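Local coordinates for protein tartronate semialdehyde reductase (Salmonella typhimurium, PDB 1VPD) that probably catalyses the NADH- or NADPH-dependent reduction of tartronate semialdehyde to D-glycerate, the last step of galactarate breakdown, at residues Lys18-Asn23 with Lys156-Ser161; Pro124-Glu129 with Leu176-Ile181; Asp153-Lys156 with Ser161-His164; Ile181-Ile186 with Asp239-Asp244; Pro73-Val78 with Leu95-Ser100. All coordinates share one frame; numbering follows the deposited sequence. Where two conformers were deposited one is given.

Contact 1. Residues Lys18-Asn23 with Lys156-Ser161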
# COMPACT_ATOMS: atom_id res chain seq x y z
N LYS A 18 -11.05 -0.27 -1.00
CA LYS A 18 -12.37 -0.62 -1.53
C LYS A 18 -12.43 -2.05 -2.09
O LYS A 18 -13.24 -2.85 -1.62
CB LYS A 18 -12.86 0.41 -2.55
CG LYS A 18 -14.27 0.13 -3.05
CD LYS A 18 -14.86 1.36 -3.67
CE LYS A 18 -14.52 1.47 -5.11
NZ LYS A 18 -15.40 2.50 -5.75
N PRO A 19 -11.57 -2.42 -3.06
CA PRO A 19 -11.59 -3.81 -3.55
C PRO A 19 -11.26 -4.86 -2.50
O PRO A 19 -11.79 -5.98 -2.58
CB PRO A 19 -10.59 -3.81 -4.71
CG PRO A 19 -9.75 -2.58 -4.49
CD PRO A 19 -10.64 -1.57 -3.83
N MSE A 20 -10.40 -4.53 -1.54
CA MSE A 20 -10.09 -5.44 -0.46
C MSE A 20 -11.35 -5.75 0.37
O MSE A 20 -11.63 -6.90 0.66
CB MSE A 20 -8.99 -4.84 0.40
CG MSE A 20 -7.62 -4.87 -0.32
SE MSE A 20 -6.32 -3.69 0.55
CE MSE A 20 -5.82 -4.83 2.03
N SER A 21 -12.07 -4.70 0.74
CA SER A 21 -13.31 -4.86 1.51
C SER A 21 -14.32 -5.71 0.74
O SER A 21 -15.01 -6.55 1.34
CB SER A 21 -13.90 -3.50 1.91
OG SER A 21 -14.48 -2.80 0.83
N LYS A 22 -14.40 -5.51 -0.58
CA LYS A 22 -15.32 -6.29 -1.40
C LYS A 22 -14.94 -7.76 -1.45
O LYS A 22 -15.80 -8.64 -1.44
CB LYS A 22 -15.46 -5.68 -2.80
CG LYS A 22 -16.19 -4.37 -2.79
CD LYS A 22 -16.42 -3.90 -4.20
CE LYS A 22 -17.09 -2.57 -4.22
NZ LYS A 22 -17.04 -1.97 -5.58
N ASN A 23 -13.64 -8.07 -1.44
CA ASN A 23 -13.22 -9.45 -1.33
C ASN A 23 -13.59 -10.11 -0.01
O ASN A 23 -13.90 -11.31 0.03
CB ASN A 23 -11.72 -9.61 -1.65
CG ASN A 23 -11.45 -9.51 -3.13
OD1 ASN A 23 -12.31 -9.91 -3.94
ND2 ASN A 23 -10.27 -8.97 -3.51
N LYS A 156 -6.06 -13.59 4.75
CA LYS A 156 -5.88 -14.41 3.55
C LYS A 156 -7.03 -14.28 2.56
O LYS A 156 -6.85 -14.50 1.37
CB LYS A 156 -5.63 -15.88 3.93
CG LYS A 156 -5.31 -16.79 2.76
CD LYS A 156 -3.92 -16.51 2.17
CE LYS A 156 -3.58 -17.50 1.04
NZ LYS A 156 -4.53 -17.37 -0.11
N ALA A 157 -8.22 -13.92 3.04
CA ALA A 157 -9.35 -13.69 2.15
C ALA A 157 -9.15 -12.56 1.14
O ALA A 157 -9.87 -12.48 0.14
CB ALA A 157 -10.63 -13.45 2.97
N MSE A 158 -8.15 -11.69 1.38
CA MSE A 158 -7.82 -10.58 0.48
C MSE A 158 -6.54 -10.83 -0.33
O MSE A 158 -6.16 -9.97 -1.14
CB MSE A 158 -7.62 -9.30 1.30
CG MSE A 158 -8.91 -8.78 1.93
SE MSE A 158 -8.59 -7.42 3.28
CE MSE A 158 -7.71 -8.53 4.59
N ALA A 159 -5.92 -11.98 -0.13
CA ALA A 159 -4.51 -12.17 -0.47
C ALA A 159 -4.18 -13.50 -1.13
O ALA A 159 -4.87 -14.52 -0.95
CB ALA A 159 -3.69 -12.05 0.81
N GLY A 160 -3.06 -13.50 -1.87
CA GLY A 160 -2.40 -14.72 -2.30
C GLY A 160 -1.41 -15.27 -1.30
O GLY A 160 -1.04 -16.44 -1.36
N SER A 161 -0.94 -14.43 -0.38
CA SER A 161 0.08 -14.81 0.58
C SER A 161 -0.02 -13.91 1.82
O SER A 161 -0.19 -12.71 1.69
CB SER A 161 1.48 -14.63 -0.03
OG SER A 161 2.49 -14.90 0.93
O HOH W 1 -8.08 -8.06 -1.89
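Met20 and Met158, both selenomethionine in this crystal, cross at about a right angle, and the selenium of Met158 nestles in the bend of its partner. Met158 SE lies 3.9 Å from Met20 CB and 4.0 Å from Met20 CE, touching the root and the end of the same side chain. Met20 can offer both because it runs extended as far as its own selenium and then turns back at the last torsion (chi3 79°). Closer to the main chain, Met158 CG rests 3.5 Å from Met20 O, laying the base of one side chain on a carbonyl of the helix. Phe10 and Met98 touch both selenomethionines and close the buried side.

Asn23, one turn further along the helix, works differently. Its CB meets Ala157 O at 3.9 Å, a plain van der Waals touch, while its amide reaches the loop through a water. ND2 donates to this water over 2.9 Å, and the water donates in turn to Met158 O; Ile133 O is a second partner of ND2. The loop is a type I turn from Lys156 to Ala159, also closed by Lys156 NZ, which donates to Ala159 O at 3.0 Å. Helix 17-26 begins at the last glycine of the Gly12-Gly14-Gly17 pattern, in the predicted NAD site; the contact sets this first helix of a Rossmann-type domain against the loop before its edge strand 161-166.

Contact 2. Residues Pro124-Glu129 with Leu176-Ile181. With TLA (L(+)-tartaric acid), chain C.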
# COMPACT_ATOMS: atom_id res chain seq x y z
N PRO A 124 0.78 -4.36 6.24
CA PRO A 124 0.77 -3.72 4.93
C PRO A 124 0.85 -4.74 3.80
O PRO A 124 1.13 -5.94 4.00
CB PRO A 124 2.01 -2.81 4.96
CG PRO A 124 2.91 -3.44 5.96
CD PRO A 124 1.99 -4.03 7.00
N VAL A 125 0.56 -4.27 2.60
CA VAL A 125 0.35 -5.14 1.46
C VAL A 125 1.16 -4.72 0.27
O VAL A 125 1.60 -3.57 0.17
CB VAL A 125 -1.16 -5.22 1.07
CG1 VAL A 125 -2.03 -5.46 2.28
CG2 VAL A 125 -1.64 -3.96 0.35
N SER A 126 1.29 -5.65 -0.67
CA SER A 126 1.84 -5.31 -1.99
C SER A 126 1.17 -6.09 -3.11
O SER A 126 0.86 -7.28 -2.98
CB SER A 126 3.33 -5.57 -2.03
OG SER A 126 3.84 -5.16 -3.28
N GLY A 127 1.00 -5.40 -4.24
CA GLY A 127 0.54 -6.02 -5.46
C GLY A 127 -0.12 -5.08 -6.43
O GLY A 127 -0.35 -5.42 -7.60
N GLY A 128 -0.43 -3.87 -5.97
CA GLY A 128 -1.02 -2.86 -6.81
C GLY A 128 -2.52 -3.03 -6.90
O GLY A 128 -3.07 -4.04 -6.50
N GLU A 129 -3.17 -2.04 -7.49
CA GLU A 129 -4.62 -2.06 -7.62
C GLU A 129 -5.12 -3.34 -8.30
O GLU A 129 -6.12 -3.90 -7.86
CB GLU A 129 -5.07 -0.80 -8.36
CG GLU A 129 -6.58 -0.66 -8.48
CD GLU A 129 -7.02 0.59 -9.22
OE1 GLU A 129 -6.19 1.25 -9.92
OE2 GLU A 129 -8.20 0.93 -9.08
N LEU A 176 8.88 -1.36 3.71
CA LEU A 176 9.93 -0.42 3.25
C LEU A 176 10.85 -1.10 2.24
O LEU A 176 11.12 -0.56 1.17
CB LEU A 176 10.73 0.19 4.40
CG LEU A 176 9.93 1.00 5.43
CD1 LEU A 176 10.84 1.48 6.53
CD2 LEU A 176 9.19 2.16 4.76
N ALA A 177 11.32 -2.30 2.57
CA ALA A 177 12.11 -3.09 1.61
C ALA A 177 11.33 -3.31 0.31
O ALA A 177 11.86 -3.17 -0.79
CB ALA A 177 12.49 -4.41 2.23
N ASN A 178 10.05 -3.64 0.44
CA ASN A 178 9.18 -3.82 -0.71
C ASN A 178 9.13 -2.58 -1.60
O ASN A 178 9.25 -2.68 -2.82
CB ASN A 178 7.76 -4.15 -0.22
CG ASN A 178 6.83 -4.58 -1.33
OD1 ASN A 178 6.25 -3.75 -2.08
ND2 ASN A 178 6.65 -5.88 -1.43
N GLN A 179 8.99 -1.42 -0.97
CA GLN A 179 8.80 -0.18 -1.70
C GLN A 179 10.09 0.33 -2.32
O GLN A 179 10.06 1.00 -3.33
CB GLN A 179 8.20 0.89 -0.79
CG GLN A 179 6.73 0.60 -0.39
CD GLN A 179 5.83 0.33 -1.58
OE1 GLN A 179 5.81 -0.78 -2.12
NE2 GLN A 179 5.12 1.36 -2.02
N VAL A 180 11.23 -0.01 -1.71
CA VAL A 180 12.53 0.20 -2.34
C VAL A 180 12.57 -0.59 -3.64
O VAL A 180 12.91 -0.03 -4.70
CB VAL A 180 13.68 -0.23 -1.38
CG1 VAL A 180 15.02 -0.38 -2.14
CG2 VAL A 180 13.81 0.76 -0.23
N ILE A 181 12.23 -1.87 -3.58
CA ILE A 181 12.27 -2.69 -4.79
C ILE A 181 11.30 -2.18 -5.86
O ILE A 181 11.65 -2.09 -7.03
CB ILE A 181 12.02 -4.18 -4.47
CG1 ILE A 181 13.28 -4.76 -3.81
CG2 ILE A 181 11.71 -4.95 -5.75
CD1 ILE A 181 13.00 -6.06 -3.06
O1 TLA C . 2.13 0.29 -1.94
O11 TLA C . 0.02 -0.19 -2.36
C1 TLA C . 1.20 0.05 -2.73
C2 TLA C . 1.48 0.15 -4.20
O2 TLA C . 0.29 -0.12 -4.96
C3 TLA C . 2.65 -0.70 -4.68
O3 TLA C . 3.93 -0.13 -4.41
C4 TLA C . 2.62 -2.10 -4.13
O4 TLA C . 1.54 -2.70 -4.19
O41 TLA C . 3.62 -2.60 -3.62
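Ser126 OG makes the shortest polar bond here, donating to O41 of a bound L(+)-tartaric acid at 2.6 Å, while the side chain of Asn178 comes up beside the same hydroxyl, with Asn178 CG 3.6 Å from Ser126 OG. The hydroxyl lies anti to its own backbone N (chi1 -176°), which turns it to the ligand and the helix together. The other oxygen of that tartaric acid carboxylate is held by the main chain: Gly127 N donates to TLA O4 at 2.8 Å in an almost straight bond (178°). A weak bond to the same oxygen comes from Gly128 N. Residues 126-128 thus hold the carboxylate with one hydroxyl and one strong and one weak amide bond.

The site lies in the cleft between the Rossmann-type domain and the helical second domain of the 3-hydroxyisobutyrate dehydrogenase family. Tartaric acid probably came from the crystallisation liquor, yet its position is consistent with a substrate pocket, since Lys175, the predicted active-site residue, also bonds it and holds Val125 O.

From the helix, Gln179 uses both ends of its amide on one ligand hydroxyl: TLA O3 donates to Gln179 OE1 at 3.0 Å and accepts from Gln179 NE2 at 3.1 Å. A bend in the middle of the Gln179 chain (chi2 -52°) brings the amide to the ligand, and Asp244 OD2 is a further partner of NE2.

Contact 3. Residues Asp153-Lys156 with Ser161-His164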
# COMPACT_ATOMS: atom_id res chain seq x y z
N ASP A 153 -6.87 -16.31 8.45
CA ASP A 153 -7.89 -16.54 7.45
C ASP A 153 -8.54 -15.26 6.97
O ASP A 153 -8.83 -15.12 5.80
CB ASP A 153 -8.99 -17.49 7.96
CG ASP A 153 -8.50 -18.92 8.14
OD1 ASP A 153 -7.48 -19.34 7.55
OD2 ASP A 153 -9.13 -19.74 8.86
N LEU A 154 -8.78 -14.33 7.88
CA LEU A 154 -9.40 -13.06 7.53
C LEU A 154 -8.48 -12.31 6.56
O LEU A 154 -8.92 -11.81 5.53
CB LEU A 154 -9.60 -12.21 8.78
CG LEU A 154 -10.07 -10.76 8.55
CD1 LEU A 154 -11.41 -10.71 7.84
CD2 LEU A 154 -10.12 -9.99 9.84
N MSE A 155 -7.20 -12.22 6.91
CA MSE A 155 -6.24 -11.53 6.03
C MSE A 155 -6.09 -12.26 4.69
O MSE A 155 -6.00 -11.63 3.62
CB MSE A 155 -4.88 -11.37 6.74
CG MSE A 155 -4.91 -10.39 7.89
SE MSE A 155 -3.20 -10.09 8.74
CE MSE A 155 -2.99 -11.80 9.70
N LYS A 156 -6.06 -13.59 4.75
CA LYS A 156 -5.88 -14.41 3.55
C LYS A 156 -7.03 -14.28 2.56
O LYS A 156 -6.85 -14.50 1.37
CB LYS A 156 -5.63 -15.88 3.93
CG LYS A 156 -5.31 -16.79 2.76
CD LYS A 156 -3.92 -16.51 2.17
CE LYS A 156 -3.58 -17.50 1.04
NZ LYS A 156 -4.53 -17.37 -0.11
N SER A 161 -0.94 -14.43 -0.38
CA SER A 161 0.08 -14.81 0.58
C SER A 161 -0.02 -13.91 1.82
O SER A 161 -0.19 -12.71 1.69
CB SER A 161 1.48 -14.63 -0.03
OG SER A 161 2.49 -14.90 0.93
N VAL A 162 0.07 -14.50 3.01
CA VAL A 162 0.11 -13.77 4.27
C VAL A 162 1.23 -14.34 5.12
O VAL A 162 1.20 -15.52 5.51
CB VAL A 162 -1.23 -13.84 5.03
CG1 VAL A 162 -1.16 -13.05 6.32
CG2 VAL A 162 -2.37 -13.33 4.16
N VAL A 163 2.25 -13.53 5.39
CA VAL A 163 3.47 -13.99 6.05
C VAL A 163 3.80 -13.15 7.29
O VAL A 163 3.82 -11.91 7.23
CB VAL A 163 4.67 -13.97 5.06
CG1 VAL A 163 6.00 -14.21 5.79
CG2 VAL A 163 4.45 -14.96 3.93
N HIS A 164 4.10 -13.81 8.39
CA HIS A 164 4.50 -13.17 9.63
C HIS A 164 6.00 -12.90 9.59
O HIS A 164 6.80 -13.83 9.43
CB HIS A 164 4.14 -14.11 10.79
CG HIS A 164 4.39 -13.55 12.15
ND1 HIS A 164 3.97 -12.30 12.55
CD2 HIS A 164 4.98 -14.10 13.23
CE1 HIS A 164 4.30 -12.10 13.81
NE2 HIS A 164 4.92 -13.18 14.25
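Val162 pushes its two methyls into different parts of the last helical turn, and the tight half of the contact is built round them. CG2 sits against the helix backbone itself, 3.7 Å from Lys156 CA and 3.9 Å from Met155 C. CG1 meets the side chain of Met155, a selenomethionine here, which crosses the valine at about a right angle. Having left the helix extended, Met155 turns at its final torsion (chi3 -72°), and this carries CE to 4.0 Å from Val162 CG1; the same methyl also lies 4.1 Å from Met155 CB, so it is held between the two ends of that chain. Phe148 touches both residues, and Met155 runs on over Leu121 and Ala123 of strand 119-126.

These are elements of a beta-alpha-beta unit, in which helix 145-156 links the neighbouring parallel strands 137-142 and 161-166, the latter lying at the edge of the sheet. Backbone bonds from Ser161 and Val163 to Val139 join the two strands.

Toward solvent the fit is looser. On the helix side it is the aliphatic part of Lys156 that takes part: CD approaches Val162 CG2 to 4.1 Å, and CE comes no nearer than 4.3 Å to Ser161 N. The CB of Ser161 is directed away from the helix, and the Lys156 chain bends so that its ammonium is taken up by Ala159 O of the intervening turn rather than by the strand.

Contact 4. Residues Ile181-Ile186 with Asp239-Asp244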
# COMPACT_ATOMS: atom_id res chain seq x y z
N ILE A 181 12.23 -1.87 -3.58
CA ILE A 181 12.27 -2.69 -4.79
C ILE A 181 11.30 -2.18 -5.86
O ILE A 181 11.65 -2.09 -7.03
CB ILE A 181 12.02 -4.18 -4.47
CG1 ILE A 181 13.28 -4.76 -3.81
CG2 ILE A 181 11.71 -4.95 -5.75
CD1 ILE A 181 13.00 -6.06 -3.06
N VAL A 182 10.08 -1.85 -5.47
CA VAL A 182 9.11 -1.42 -6.47
C VAL A 182 9.58 -0.14 -7.17
O VAL A 182 9.52 -0.05 -8.40
CB VAL A 182 7.71 -1.27 -5.86
CG1 VAL A 182 6.74 -0.68 -6.88
CG2 VAL A 182 7.18 -2.63 -5.38
N ALA A 183 10.02 0.85 -6.40
CA ALA A 183 10.49 2.10 -6.99
C ALA A 183 11.64 1.85 -7.94
O ALA A 183 11.63 2.37 -9.04
CB ALA A 183 10.89 3.10 -5.94
N LEU A 184 12.62 1.06 -7.50
CA LEU A 184 13.81 0.83 -8.32
C LEU A 184 13.49 -0.02 -9.56
O LEU A 184 14.04 0.23 -10.61
CB LEU A 184 14.92 0.20 -7.48
CG LEU A 184 15.46 1.14 -6.39
CD1 LEU A 184 16.46 0.44 -5.50
CD2 LEU A 184 16.10 2.38 -7.02
N ASN A 185 12.60 -1.00 -9.45
CA ASN A 185 12.23 -1.84 -10.59
C ASN A 185 11.52 -0.98 -11.63
O ASN A 185 11.74 -1.18 -12.83
CB ASN A 185 11.34 -3.00 -10.19
CG ASN A 185 12.09 -4.15 -9.49
OD1 ASN A 185 13.28 -4.02 -9.13
ND2 ASN A 185 11.39 -5.30 -9.31
N ILE A 186 10.69 -0.03 -11.20
CA ILE A 186 10.04 0.87 -12.13
C ILE A 186 11.06 1.80 -12.79
O ILE A 186 11.03 2.00 -14.01
CB ILE A 186 8.92 1.71 -11.45
CG1 ILE A 186 7.77 0.82 -11.01
CG2 ILE A 186 8.40 2.79 -12.41
CD1 ILE A 186 6.76 1.55 -10.12
N ASP A 239 3.03 10.72 -5.02
CA ASP A 239 3.11 11.35 -3.72
C ASP A 239 3.13 10.35 -2.55
O ASP A 239 3.79 10.60 -1.54
CB ASP A 239 2.01 12.41 -3.53
CG ASP A 239 2.32 13.70 -4.25
OD1 ASP A 239 3.51 13.98 -4.58
OD2 ASP A 239 1.41 14.51 -4.54
N LEU A 240 2.39 9.25 -2.68
CA LEU A 240 2.43 8.18 -1.69
C LEU A 240 3.75 7.41 -1.71
O LEU A 240 4.27 7.07 -0.66
CB LEU A 240 1.25 7.22 -1.85
CG LEU A 240 -0.11 7.86 -1.58
CD1 LEU A 240 -1.21 6.86 -1.95
CD2 LEU A 240 -0.22 8.28 -0.13
N HIS A 241 4.30 7.17 -2.90
CA HIS A 241 5.57 6.48 -2.98
C HIS A 241 6.69 7.35 -2.40
O HIS A 241 7.60 6.81 -1.76
CB HIS A 241 5.89 5.99 -4.40
CG HIS A 241 6.65 4.70 -4.41
ND1 HIS A 241 6.53 3.77 -5.42
CD2 HIS A 241 7.56 4.19 -3.53
CE1 HIS A 241 7.32 2.73 -5.15
NE2 HIS A 241 7.96 2.97 -4.02
N ILE A 242 6.60 8.67 -2.55
CA ILE A 242 7.53 9.59 -1.91
C ILE A 242 7.53 9.40 -0.39
O ILE A 242 8.59 9.33 0.23
CB ILE A 242 7.23 11.08 -2.29
CG1 ILE A 242 7.68 11.35 -3.73
CG2 ILE A 242 7.91 12.03 -1.32
CD1 ILE A 242 7.24 12.68 -4.32
N LYS A 243 6.34 9.31 0.20
CA LYS A 243 6.21 9.08 1.64
C LYS A 243 6.87 7.76 2.05
O LYS A 243 7.59 7.71 3.05
CB LYS A 243 4.74 9.15 2.05
CG LYS A 243 4.38 8.66 3.45
CD LYS A 243 4.04 7.18 3.50
CE LYS A 243 2.86 6.78 2.61
NZ LYS A 243 2.47 5.33 2.77
N ASP A 244 6.65 6.71 1.26
CA ASP A 244 7.27 5.41 1.55
C ASP A 244 8.80 5.50 1.44
O ASP A 244 9.50 4.96 2.29
CB ASP A 244 6.78 4.31 0.63
CG ASP A 244 5.36 3.88 0.92
OD1 ASP A 244 4.85 4.08 2.06
OD2 ASP A 244 4.68 3.35 0.01
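His241 projects from helix 238-255 onto helix 170-198, meeting it at Val182 and Ala183; this is helix-to-helix packing inside the all-helical second domain of the 3-hydroxyisobutyrate dehydrogenase family, beside the cleft.

The van der Waals part belongs to one end of the imidazole. Val182 CG1 approaches the ring at its edge, near its plane, 3.9 Å from His241 CE1. Ala183 lies closer: its CB is 3.5 Å from His241 NE2, and its backbone N is equally near His241 CE1. A methyl as short as that of alanine lets the ring come right up to the helix backbone. The histidine reaches there with chi1 at -146°, well off a staggered position, which suggests some strain paid for by its surroundings.

Among polar interactions, the one that anchors the ring joins His241 NE2 to Gln179 O, the carbonyl one turn before Ala183, so the same nitrogen that packs on the alanine methyl is also tied to the helix. Aromatic neighbours complete the setting: the rings of His282 and Phe236 both meet the imidazole, the latter with its plane turned by about 70°.

Lys243 and Asp244 supply the charged part. Lys243, predicted to bind NAD, also bonds Ser100 O. Within the helix the two neighbours form a salt bridge of 2.8 Å between Lys243 NZ and Asp244 OD1, the ammonium nitrogen standing 36° out of the carboxylate plane.

Contact 5. Residues Pro73-Val78 with Leu95-Ser100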
# COMPACT_ATOMS: atom_id res chain seq x y z
N PRO A 73 -0.15 10.01 10.20
CA PRO A 73 -1.12 10.97 10.76
C PRO A 73 -2.57 10.53 10.61
O PRO A 73 -3.37 10.71 11.54
CB PRO A 73 -0.87 12.25 9.95
CG PRO A 73 0.56 12.16 9.54
CD PRO A 73 0.84 10.68 9.33
N HIS A 74 -2.91 9.94 9.46
CA HIS A 74 -4.28 9.48 9.25
C HIS A 74 -4.60 8.30 10.18
O HIS A 74 -5.68 8.26 10.77
CB HIS A 74 -4.51 9.03 7.81
CG HIS A 74 -4.76 10.14 6.84
ND1 HIS A 74 -3.74 10.89 6.29
CD2 HIS A 74 -5.91 10.60 6.29
CE1 HIS A 74 -4.26 11.77 5.45
NE2 HIS A 74 -5.57 11.62 5.43
N VAL A 75 -3.69 7.33 10.30
CA VAL A 75 -3.94 6.18 11.17
C VAL A 75 -4.05 6.65 12.63
O VAL A 75 -4.92 6.19 13.36
CB VAL A 75 -2.84 5.09 11.05
CG1 VAL A 75 -3.11 3.90 12.00
CG2 VAL A 75 -2.76 4.58 9.63
N LYS A 76 -3.17 7.54 13.04
CA LYS A 76 -3.20 8.06 14.41
C LYS A 76 -4.53 8.75 14.71
O LYS A 76 -5.10 8.56 15.80
CB LYS A 76 -2.04 9.01 14.66
CG LYS A 76 -0.71 8.31 14.85
CD LYS A 76 0.40 9.27 15.23
CE LYS A 76 1.72 8.51 15.43
NZ LYS A 76 2.86 9.45 15.62
N GLU A 77 -5.04 9.53 13.77
CA GLU A 77 -6.33 10.21 13.97
C GLU A 77 -7.48 9.19 14.10
O GLU A 77 -8.31 9.29 15.01
CB GLU A 77 -6.63 11.23 12.87
CG GLU A 77 -7.90 12.06 13.10
CD GLU A 77 -7.88 12.87 14.40
OE1 GLU A 77 -6.80 13.20 14.91
OE2 GLU A 77 -8.97 13.19 14.91
N VAL A 78 -7.52 8.20 13.22
CA VAL A 78 -8.57 7.20 13.24
C VAL A 78 -8.47 6.28 14.48
O VAL A 78 -9.50 5.93 15.09
CB VAL A 78 -8.56 6.37 11.93
CG1 VAL A 78 -9.35 5.07 12.08
CG2 VAL A 78 -9.11 7.20 10.77
N LEU A 95 -6.76 -4.29 16.26
CA LEU A 95 -6.59 -3.46 15.07
C LEU A 95 -5.59 -4.15 14.15
O LEU A 95 -4.48 -4.46 14.59
CB LEU A 95 -6.08 -2.07 15.42
CG LEU A 95 -5.60 -1.19 14.24
CD1 LEU A 95 -6.73 -0.86 13.30
CD2 LEU A 95 -4.98 0.09 14.79
N ILE A 96 -6.00 -4.38 12.91
CA ILE A 96 -5.10 -4.81 11.85
C ILE A 96 -4.92 -3.61 10.95
O ILE A 96 -5.77 -3.28 10.10
CB ILE A 96 -5.65 -6.03 11.08
CG1 ILE A 96 -5.93 -7.20 12.02
CG2 ILE A 96 -4.66 -6.51 10.00
CD1 ILE A 96 -6.52 -8.39 11.32
N ASP A 97 -3.82 -2.89 11.14
CA ASP A 97 -3.55 -1.75 10.28
C ASP A 97 -2.81 -2.25 9.05
O ASP A 97 -1.69 -2.76 9.17
CB ASP A 97 -2.74 -0.67 11.01
CG ASP A 97 -2.49 0.55 10.15
OD1 ASP A 97 -3.29 0.82 9.19
OD2 ASP A 97 -1.50 1.29 10.37
N MSE A 98 -3.43 -2.09 7.89
CA MSE A 98 -2.87 -2.53 6.62
C MSE A 98 -2.29 -1.37 5.81
O MSE A 98 -1.87 -1.54 4.67
CB MSE A 98 -3.93 -3.30 5.84
CG MSE A 98 -4.44 -4.53 6.64
SE MSE A 98 -5.63 -5.74 5.73
CE MSE A 98 -4.30 -6.87 4.87
N SER A 99 -2.23 -0.20 6.44
CA SER A 99 -1.60 0.99 5.87
C SER A 99 -0.09 0.82 5.81
O SER A 99 0.52 0.11 6.62
CB SER A 99 -1.89 2.21 6.75
OG SER A 99 -3.27 2.31 7.09
N SER A 100 0.53 1.51 4.86
CA SER A 100 1.98 1.63 4.82
C SER A 100 2.38 2.86 5.62
O SER A 100 2.13 4.00 5.19
CB SER A 100 2.44 1.78 3.39
OG SER A 100 2.07 0.67 2.61
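Val75 drives its two methyls toward the carboxylate of Asp97 and the hydroxyl of Ser99. CG1 is 3.5 Å from Asp97 OD2, and CG2 is 3.4 Å from Ser99 OG while lying 3.6 Å from the same Asp97 OD2. The valine and aspartate side chains come from opposite directions. With Val75 CG1 anti to the backbone N (chi1 179°), both branches face the strand end, and all three residues are buried. Leu69, Ile101 and Ile109 add apolar cover round the valine.

One shell further out, the aspartate and serine are locked to each other. Ser99 OG donates at 2.6 Å to the syn lone pair of Asp97 OD1, on the side of the other oxygen. Ser99 N reaches the same Asp97 OD1 from well above the carboxylate plane, at 3.1 Å, and closes an Asx turn at the end of strand 94-97. Thr67 OG1, on the neighbouring parallel strand 64-67, is a further partner of Asp97 OD1, and Leu69 N bonds Ser99 OG.

Helix 72-80 lies on the connection between those two strands, so the contact packs the crossover of a Rossmann-type beta-alpha-beta unit against the strand end that leads into the predicted NAD site. The next residue, Ser100, is predicted to bind NAD.

Chemically, the two oxygens of a buried carboxylate have different surroundings. Hydroxyl and amide donors gather on OD1, which probably draws negative charge toward that oxygen and helps to hold the carboxylate's rotation, while OD2 is the one that meets the valine methyls at van der Waals distance.

Overall arrangement
Contacts 1, 3 and 5 belong to the Rossmann-type domain and contact 4 to the helical one; contact 2 bridges them at the tartaric acid, near the predicted catalytic Lys175. Contacts 1 and 5 have centres about 17 Å apart but meet through Met98, whose SE is 3.7 Å from Met158 CE. Contact 3 shares Lys156 and Ser161 with contact 1 and touches contact 5 at Ile96. Contacts 2 and 4, with centres about 8 Å apart, follow each other on helix 170-198. A second link between domains runs from contact 5 to contact 4, where Lys243 NZ lies 2.8 Å from Ser100 O, joining two residues predicted to bind NAD.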